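Local coordinates for protein 3-hydroxyisobutyryl-CoA hydrolase (Mycobacterium thermoresistibile, PDB 4HDT) that probably hydrolyses 3-hydroxyisobutyryl-CoA to 3-hydroxyisobutyrate and free coenzyme A, as a crotonase-fold enzyme of the enoyl-CoA hydratase/isomerase family that also binds zinc ions, at residues D179-G184 / Q216-S221; R264-L269 / S302-E307. All coordinates share one frame; numbering follows the deposited sequence.

Both contacts lie in the single crotonase-family chain, on opposite sides of the chain's centre, with their own centres about 31 Å apart and their nearest atoms about 14 Å apart. They come in series along the chain: contact 1 (179-184 with 216-221) closes before contact 2 (264-269 with 302-307) opens, and no segment is shared. Contact 1 ties helix 177-183, which precedes edge strand 188-189 of the mixed sheet, to the loop leading into helix 222-225. Contact 2 joins the N-terminal ends of helices 266-279 and 303-313 in the helical C-terminal part. In each, a serine at an N-cap position donates to an aspartate, so helix starts are anchored to the fold at two separate places.

Contact 1. Residues D179-G184 / Q216-S221; sequences DAIVMG and QEPPAS
Asp-179 OD1 is gripped by two groups, the hydroxyl OG of Ser-221, which donates to it at 2.6 Å, and the backbone N of Leu-223, while Ser-176 N donates to OD2, so that both oxygens of the carboxylate are held. The serine reaches the anti lone pair of OD1, the one turned away from OD2. Ser-221 is the N-cap of helix 222-225; its OG, anti to the backbone N (chi1 163°), both donates to Asp-179 and accepts from Ala-224 N. One turn along helix 177-183, Val-182 sets its CG2 methyl against Ser-221 CB at 3.7 Å, a van der Waals contact beside the hydrogen bond. Earlier in the loop, Pro-218 meets the helix: Ile-181 CD1 lies 4.0 Å from Pro-218 CG, the two side chains crossing at about a right angle. Tyr-189 of edge strand 188-189 touches both Ile-181 and Pro-218, and Leu-164 of helix 164-171 packs on Val-182, so the contact joins helix 177-183 to the start of helix 222-225 beside the edge of the sheet.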
loop_
_atom_site.group_PDB
_atom_site.type_symbol
_atom_site.label_atom_id
_atom_site.label_comp_id
_atom_site.label_asym_id
_atom_site.label_seq_id
_atom_site.Cartn_x
_atom_site.Cartn_y
_atom_site.Cartn_z
ATOM N N ASP A 179 2.436 -11.337 -9.481
ATOM C CA ASP A 179 1.679 -11.577 -8.257
ATOM C C ASP A 179 0.711 -10.421 -8.061
ATOM O O ASP A 179 -0.417 -10.610 -7.646
ATOM C CB ASP A 179 2.586 -11.642 -7.032
ATOM C CG ASP A 179 3.572 -12.802 -7.034
ATOM O OD1 ASP A 179 3.278 -13.869 -7.651
ATOM O OD2 ASP A 179 4.642 -12.658 -6.378
ATOM N N ALA A 180 1.189 -9.188 -8.259
ATOM C CA ALA A 180 0.320 -8.010 -8.065
ATOM C C ALA A 180 -0.896 -8.057 -8.969
ATOM O O ALA A 180 -2.012 -7.677 -8.539
ATOM C CB ALA A 180 1.113 -6.726 -8.287
ATOM N N ILE A 181 -0.721 -8.496 -10.206
ATOM C CA ILE A 181 -1.865 -8.614 -11.123
ATOM C C ILE A 181 -2.818 -9.700 -10.598
ATOM O O ILE A 181 -4.047 -9.507 -10.553
ATOM C CB ILE A 181 -1.391 -8.888 -12.554
ATOM C CG1 ILE A 181 -0.596 -7.660 -13.056
ATOM C CG2 ILE A 181 -2.561 -9.211 -13.482
ATOM C CD1 ILE A 181 0.135 -7.921 -14.367
ATOM N N VAL A 182 -2.277 -10.841 -10.170
ATOM C CA VAL A 182 -3.128 -11.900 -9.605
ATOM C C VAL A 182 -3.932 -11.394 -8.370
ATOM O O VAL A 182 -5.105 -11.718 -8.204
ATOM C CB VAL A 182 -2.246 -13.149 -9.264
ATOM C CG1 VAL A 182 -2.926 -14.056 -8.246
ATOM C CG2 VAL A 182 -1.859 -13.863 -10.545
ATOM N N MET A 183 -3.298 -10.540 -7.566
ATOM C CA MET A 183 -3.958 -10.103 -6.344
ATOM C C MET A 183 -4.891 -8.911 -6.544
ATOM O O MET A 183 -5.571 -8.536 -5.605
ATOM C CB MET A 183 -2.961 -9.859 -5.220
ATOM C CG MET A 183 -2.604 -11.165 -4.478
ATOM S SD MET A 183 -1.908 -10.772 -2.857
ATOM C CE MET A 183 -0.496 -9.971 -3.560
ATOM N N GLY A 184 -4.955 -8.363 -7.761
ATOM C CA GLY A 184 -5.858 -7.246 -8.014
ATOM C C GLY A 184 -5.282 -5.910 -7.647
ATOM O O GLY A 184 -6.007 -4.931 -7.541
ATOM N N GLN A 216 2.660 -6.981 -22.177
ATOM C CA GLN A 216 2.912 -8.389 -22.475
ATOM C C GLN A 216 2.177 -9.270 -21.478
ATOM O O GLN A 216 1.720 -8.807 -20.421
ATOM C CB GLN A 216 4.418 -8.684 -22.396
ATOM C CG GLN A 216 5.265 -7.709 -23.194
ATOM C CD GLN A 216 6.750 -8.022 -23.170
ATOM O OE1 GLN A 216 7.203 -8.972 -22.524
ATOM N NE2 GLN A 216 7.509 -7.231 -23.890
ATOM N N GLU A 217 2.034 -10.545 -21.821
ATOM C CA GLU A 217 1.559 -11.536 -20.857
ATOM C C GLU A 217 2.536 -11.612 -19.688
ATOM O O GLU A 217 3.741 -11.720 -19.901
ATOM C CB GLU A 217 1.463 -12.923 -21.499
ATOM N N PRO A 218 2.028 -11.516 -18.442
ATOM C CA PRO A 218 2.953 -11.607 -17.329
ATOM C C PRO A 218 3.533 -12.999 -17.203
ATOM O O PRO A 218 2.914 -13.959 -17.644
ATOM C CB PRO A 218 2.111 -11.266 -16.085
ATOM C CG PRO A 218 0.704 -11.176 -16.550
ATOM C CD PRO A 218 0.668 -11.142 -18.035
ATOM N N PRO A 219 4.695 -13.106 -16.572
ATOM C CA PRO A 219 5.169 -14.452 -16.304
ATOM C C PRO A 219 4.374 -15.109 -15.182
ATOM O O PRO A 219 3.463 -14.516 -14.574
ATOM C CB PRO A 219 6.609 -14.228 -15.897
ATOM C CG PRO A 219 6.640 -12.882 -15.300
ATOM C CD PRO A 219 5.591 -12.080 -16.025
ATOM N N ALA A 220 4.661 -16.386 -14.980
ATOM C CA ALA A 220 4.108 -17.137 -13.875
ATOM C C ALA A 220 4.198 -16.390 -12.539
ATOM O O ALA A 220 5.217 -15.797 -12.217
ATOM C CB ALA A 220 4.865 -18.453 -13.770
ATOM N N SER A 221 3.091 -16.387 -11.802
ATOM C CA SER A 221 2.988 -15.817 -10.452
ATOM C C SER A 221 3.377 -16.880 -9.405
ATOM O O SER A 221 2.672 -17.863 -9.214
ATOM C CB SER A 221 1.570 -15.304 -10.182
ATOM O OG SER A 221 1.277 -15.096 -8.804
#

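Contact 2. Residues R264-L269 / S302-E307; sequences RSPIAL and SHDLVE
This is a buried polar contact between the N-terminal ends of two helices, 266-279 and 303-313, its centre about 18 Å from the centre of the chain and away from the zinc sites. Ser-265, the N-cap of the first, donates OG to Asp-304 OD2 at 2.7 Å, using the anti lone pair of that oxygen. Ser-265 OG also accepts from Ala-268 N at 3.1 Å, a capping bond that is fairly straight (162°), so one hydroxyl serves both its own helix and the neighbouring one. A water extends the link: it accepts from Ile-267 N and donates to Asp-304 OD2, which thus receives two bonds. Ile-267 lays its CG2 methyl 3.6 Å from Asp-304 OD2; CG1 stands anti to the backbone N (chi1 -171°), leaving CG2 on the side of the aspartate. The other oxygen, Asp-304 OD1, is met nearly along its C-O axis by His-303 ND1 at 2.8 Å, with OD1 close to the imidazole plane, and also accepts from Arg-323 N. Four hydrogen bonds therefore hold the carboxylate of Asp-304, two to each oxygen, and fix its rotation. Such a set of donors, together with a position in the first turn of a helix capped by Ser-302, would be expected to stabilise its ionised form in this buried setting.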
loop_
_atom_site.group_PDB
_atom_site.type_symbol
_atom_site.label_atom_id
_atom_site.label_comp_id
_atom_site.label_asym_id
_atom_site.label_seq_id
_atom_site.Cartn_x
_atom_site.Cartn_y
_atom_site.Cartn_z
ATOM N N ARG A 264 7.106 -10.267 13.564
ATOM C CA ARG A 264 6.325 -9.045 13.431
ATOM C C ARG A 264 5.666 -8.709 14.739
ATOM O O ARG A 264 5.608 -9.525 15.679
ATOM C CB ARG A 264 5.276 -9.192 12.319
ATOM C CG ARG A 264 5.760 -9.619 10.963
ATOM C CD ARG A 264 6.922 -8.796 10.494
ATOM N NE ARG A 264 7.169 -8.979 9.080
ATOM C CZ ARG A 264 8.166 -8.401 8.413
ATOM N NH1 ARG A 264 9.093 -7.675 9.038
ATOM N NH2 ARG A 264 8.277 -8.565 7.115
ATOM N N SER A 265 5.225 -7.453 14.852
ATOM C CA SER A 265 4.582 -6.998 16.074
ATOM C C SER A 265 3.333 -7.807 16.379
ATOM O O SER A 265 2.423 -7.828 15.523
ATOM C CB SER A 265 4.214 -5.505 15.915
ATOM O OG SER A 265 3.211 -5.101 16.811
ATOM N N PRO A 266 3.238 -8.444 17.578
ATOM C CA PRO A 266 1.989 -9.187 17.899
ATOM C C PRO A 266 0.701 -8.373 17.823
ATOM O O PRO A 266 -0.256 -8.804 17.189
ATOM C CB PRO A 266 2.250 -9.726 19.307
ATOM C CG PRO A 266 3.738 -9.975 19.291
ATOM C CD PRO A 266 4.309 -8.784 18.533
ATOM N N ILE A 267 0.696 -7.157 18.382
ATOM C CA ILE A 267 -0.517 -6.353 18.339
ATOM C C ILE A 267 -0.811 -5.911 16.900
ATOM O O ILE A 267 -1.947 -6.018 16.450
ATOM C CB ILE A 267 -0.496 -5.167 19.327
ATOM C CG1 ILE A 267 -1.868 -4.490 19.408
ATOM C CG2 ILE A 267 0.581 -4.158 18.942
ATOM C CD1 ILE A 267 -2.997 -5.387 19.860
ATOM N N ALA A 268 0.210 -5.528 16.151
ATOM C CA ALA A 268 -0.022 -5.108 14.752
ATOM C C ALA A 268 -0.567 -6.272 13.883
ATOM O O ALA A 268 -1.468 -6.075 13.090
ATOM C CB ALA A 268 1.227 -4.515 14.146
ATOM N N LEU A 269 -0.012 -7.455 14.071
ATOM C CA LEU A 269 -0.477 -8.664 13.378
ATOM C C LEU A 269 -1.948 -8.882 13.675
ATOM O O LEU A 269 -2.727 -9.128 12.755
ATOM C CB LEU A 269 0.286 -9.922 13.821
ATOM C CG LEU A 269 1.691 -10.047 13.240
ATOM C CD1 LEU A 269 2.500 -11.058 14.073
ATOM C CD2 LEU A 269 1.689 -10.340 11.736
ATOM N N SER A 302 0.518 3.798 20.531
ATOM C CA SER A 302 1.122 2.497 20.858
ATOM C C SER A 302 2.633 2.521 21.103
ATOM O O SER A 302 3.367 3.274 20.480
ATOM C CB SER A 302 0.801 1.496 19.744
ATOM O OG SER A 302 1.553 1.722 18.534
ATOM N N HIS A 303 3.082 1.605 21.956
ATOM C CA HIS A 303 4.489 1.308 22.120
ATOM C C HIS A 303 5.092 0.809 20.807
ATOM O O HIS A 303 6.176 1.205 20.431
ATOM C CB HIS A 303 4.650 0.235 23.202
ATOM C CG HIS A 303 6.030 -0.351 23.286
ATOM N ND1 HIS A 303 6.471 -1.351 22.448
ATOM C CD2 HIS A 303 7.055 -0.084 24.130
ATOM C CE1 HIS A 303 7.710 -1.678 22.779
ATOM N NE2 HIS A 303 8.089 -0.919 23.789
ATOM N N ASP A 304 4.401 -0.098 20.117
ATOM C CA ASP A 304 5.057 -0.775 19.018
ATOM C C ASP A 304 5.309 0.087 17.788
ATOM O O ASP A 304 6.239 -0.154 17.052
ATOM C CB ASP A 304 4.310 -2.049 18.620
ATOM C CG ASP A 304 4.612 -3.223 19.545
ATOM O OD1 ASP A 304 5.294 -3.023 20.588
ATOM O OD2 ASP A 304 4.183 -4.353 19.225
ATOM N N LEU A 305 4.467 1.081 17.517
ATOM C CA LEU A 305 4.735 1.947 16.376
ATOM C C LEU A 305 6.081 2.662 16.541
ATOM O O LEU A 305 6.915 2.658 15.637
ATOM C CB LEU A 305 3.611 2.956 16.158
ATOM C CG LEU A 305 3.819 3.842 14.932
ATOM C CD1 LEU A 305 3.870 3.060 13.636
ATOM C CD2 LEU A 305 2.777 4.942 14.896
ATOM N N VAL A 306 6.326 3.227 17.714
ATOM C CA VAL A 306 7.580 3.946 17.971
ATOM C C VAL A 306 8.779 2.989 17.966
ATOM O O VAL A 306 9.809 3.250 17.331
ATOM C CB VAL A 306 7.447 4.746 19.290
ATOM C CG1 VAL A 306 8.787 5.307 19.743
ATOM C CG2 VAL A 306 6.407 5.841 19.108
ATOM N N GLU A 307 8.630 1.869 18.664
ATOM C CA GLU A 307 9.669 0.862 18.760
ATOM C C GLU A 307 9.975 0.302 17.374
ATOM O O GLU A 307 11.148 0.101 17.015
ATOM C CB GLU A 307 9.233 -0.226 19.740
ATOM C CG GLU A 307 10.178 -1.417 19.843
ATOM C CD GLU A 307 11.560 -1.118 20.357
ATOM O OE1 GLU A 307 11.885 0.018 20.727
ATOM O OE2 GLU A 307 12.370 -2.049 20.425
HETATM O O HOH W 1 2.612 -6.320 20.342
#